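Long-range contact in esterase (Sinorhizobium meliloti 1021, PDB 4TX1), which probably hydrolyses acetyl esters of carbohydrates and aryl esters, as a member of the SGNH hydrolase family: residues A[16-21]-A[53-58]. Sequence-based numbering, arbitrary orientation.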
loop_
_atom_site.group_PDB
_atom_site.type_symbol
_atom_site.label_atom_id
_atom_site.label_comp_id
_atom_site.label_asym_id
_atom_site.label_seq_id
_atom_site.Cartn_x
_atom_site.Cartn_y
_atom_site.Cartn_z
ATOM N N VAL A 16 -4.566 -22.000 -20.628
ATOM C CA VAL A 16 -3.936 -22.512 -19.412
ATOM C C VAL A 16 -2.983 -21.440 -18.894
ATOM O O VAL A 16 -2.097 -21.008 -19.634
ATOM C CB VAL A 16 -3.047 -23.753 -19.684
ATOM C CG1 VAL A 16 -2.403 -24.307 -18.434
ATOM C CG2 VAL A 16 -3.859 -24.889 -20.391
ATOM N N LEU A 17 -3.156 -21.037 -17.637
ATOM C CA LEU A 17 -2.204 -20.120 -16.980
ATOM C C LEU A 17 -1.285 -20.901 -16.086
ATOM O O LEU A 17 -1.736 -21.678 -15.210
ATOM C CB LEU A 17 -2.937 -19.034 -16.155
ATOM C CG LEU A 17 -2.070 -18.097 -15.256
ATOM C CD1 LEU A 17 -1.276 -17.141 -16.130
ATOM C CD2 LEU A 17 -3.048 -17.397 -14.296
ATOM N N CYS A 18 0.007 -20.632 -16.246
ATOM C CA CYS A 18 1.057 -21.250 -15.447
ATOM C C CYS A 18 1.677 -20.198 -14.524
ATOM O O CYS A 18 2.362 -19.280 -14.991
ATOM C CB CYS A 18 2.151 -21.833 -16.264
ATOM S SG CYS A 18 1.541 -23.085 -17.472
ATOM N N TYR A 19 1.328 -20.290 -13.269
ATOM C CA TYR A 19 1.722 -19.277 -12.251
ATOM C C TYR A 19 2.734 -19.808 -11.351
ATOM O O TYR A 19 2.502 -20.726 -10.525
ATOM C CB TYR A 19 0.474 -18.841 -11.485
ATOM C CG TYR A 19 0.595 -17.541 -10.668
ATOM C CD1 TYR A 19 0.737 -16.313 -11.323
ATOM C CD2 TYR A 19 0.575 -17.545 -9.290
ATOM C CE1 TYR A 19 0.759 -15.111 -10.623
ATOM C CE2 TYR A 19 0.706 -16.331 -8.558
ATOM C CZ TYR A 19 0.749 -15.126 -9.245
ATOM O OH TYR A 19 0.797 -13.917 -8.585
ATOM N N GLY A 20 3.957 -19.248 -11.436
ATOM C CA GLY A 20 5.041 -19.769 -10.645
ATOM C C GLY A 20 6.186 -18.787 -10.416
ATOM O O GLY A 20 5.988 -17.564 -10.494
ATOM N N ASP A 21 7.356 -19.348 -10.104
ATOM C CA ASP A 21 8.537 -18.621 -9.666
ATOM C C ASP A 21 9.663 -18.829 -10.687
ATOM O O ASP A 21 9.381 -18.992 -11.876
ATOM C CB ASP A 21 8.875 -18.939 -8.232
ATOM C CG ASP A 21 9.190 -20.434 -8.009
ATOM O OD1 ASP A 21 9.505 -21.080 -9.019
ATOM O OD2 ASP A 21 9.004 -20.910 -6.871
ATOM N N ALA A 53 -4.696 -25.966 -27.169
ATOM C CA ALA A 53 -4.477 -25.161 -25.946
ATOM C C ALA A 53 -3.593 -23.963 -26.215
ATOM O O ALA A 53 -2.723 -23.986 -27.135
ATOM C CB ALA A 53 -3.877 -26.054 -24.826
ATOM N N HIS A 54 -3.816 -22.875 -25.428
ATOM C CA HIS A 54 -2.960 -21.715 -25.479
ATOM C C HIS A 54 -2.399 -21.599 -24.041
ATOM O O HIS A 54 -3.199 -21.462 -23.113
ATOM C CB HIS A 54 -3.729 -20.464 -25.798
ATOM C CG HIS A 54 -2.882 -19.254 -25.818
ATOM N ND1 HIS A 54 -3.234 -18.112 -25.134
ATOM C CD2 HIS A 54 -1.697 -19.008 -26.405
ATOM C CE1 HIS A 54 -2.302 -17.197 -25.337
ATOM N NE2 HIS A 54 -1.337 -17.731 -26.062
ATOM N N VAL A 55 -1.100 -21.806 -23.889
ATOM C CA VAL A 55 -0.433 -21.793 -22.566
ATOM C C VAL A 55 0.271 -20.459 -22.325
ATOM O O VAL A 55 1.088 -20.007 -23.135
ATOM C CB VAL A 55 0.563 -22.952 -22.461
ATOM C CG1 VAL A 55 1.203 -23.055 -21.077
ATOM C CG2 VAL A 55 -0.182 -24.196 -22.836
ATOM N N ILE A 56 -0.084 -19.845 -21.187
ATOM C CA ILE A 56 0.460 -18.541 -20.740
ATOM C C ILE A 56 1.399 -18.768 -19.562
ATOM O O ILE A 56 1.002 -19.324 -18.510
ATOM C CB ILE A 56 -0.707 -17.604 -20.351
ATOM C CG1 ILE A 56 -1.650 -17.496 -21.594
ATOM C CG2 ILE A 56 -0.162 -16.257 -19.838
ATOM C CD1 ILE A 56 -2.904 -16.722 -21.385
ATOM N N ALA A 57 2.646 -18.280 -19.682
ATOM C CA ALA A 57 3.680 -18.495 -18.667
ATOM C C ALA A 57 3.793 -17.214 -17.846
ATOM O O ALA A 57 4.026 -16.137 -18.420
ATOM C CB ALA A 57 5.016 -18.801 -19.326
ATOM N N GLU A 58 3.619 -17.362 -16.528
ATOM C CA GLU A 58 3.784 -16.208 -15.621
ATOM C C GLU A 58 4.655 -16.673 -14.463
ATOM O O GLU A 58 4.165 -16.928 -13.354
ATOM C CB GLU A 58 2.393 -15.735 -15.128
ATOM C CG GLU A 58 1.585 -14.975 -16.142
ATOM C CD GLU A 58 1.938 -13.536 -16.374
ATOM O OE1 GLU A 58 2.582 -12.888 -15.507
ATOM O OE2 GLU A 58 1.448 -12.999 -17.381
#
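Leu17 and Ile56 meet on one face of two neighbouring parallel strands, 16-20 and 53-58, with Leu17 CD1 lying 4.0 Å from Ile56 CG2. The same Leu17 CD1 also touches the aliphatic part of Glu58, 3.6 Å from its CG, so one methyl meets both Ile56 and Glu58, neighbours on this face. Branched aliphatic chains suit these largely buried places: Leu17 reaches Leu92, while Ile56 lies against His89 of helix 78-89. On the other face, Cys18 SG sits 3.6 Å from Val55 CG1. The sulfur is anti to its own carbonyl carbon (chi1 -57°), which turns it back along the strand toward the valine; Pro42 of helix 41-49 touches both residues.

Between these faces the backbones are joined in the staggered pattern of parallel strands. Val16 N donates to His54 O, and Val16 O accepts from Ile56 N at 2.8 Å, nearly straight at 174°. Cys18 repeats the pattern, its N bonded to Ile56 O and its O to Glu58 N. The last bond, Gly20 N to Glu58 O at 3.0 Å, involves backbone alone, as Gly20 has no side chain.

At the polar edge, Tyr19 CD1 lies 4.2 Å from Glu58 CB, with ring and carboxylate planes 32° apart; the long ring carries its hydroxyl to Gly78 O. Glu58 bends at chi2, keeping its methylenes against Leu17 while OE2 bonds to His89 NE2. Glu58 OE2 of the second subunit lies close by, which would probably raise the carboxylates' proton affinity, whereas His89, if protonated, would oppose that. Mostly apolar contacts and five backbone hydrogen bonds thus join edge strand 53-59 to strand 14-20, which leads through Asp21, an N-cap, to Ser22, the probable triad nucleophile, while the Glu58 carboxylate meets the second subunit.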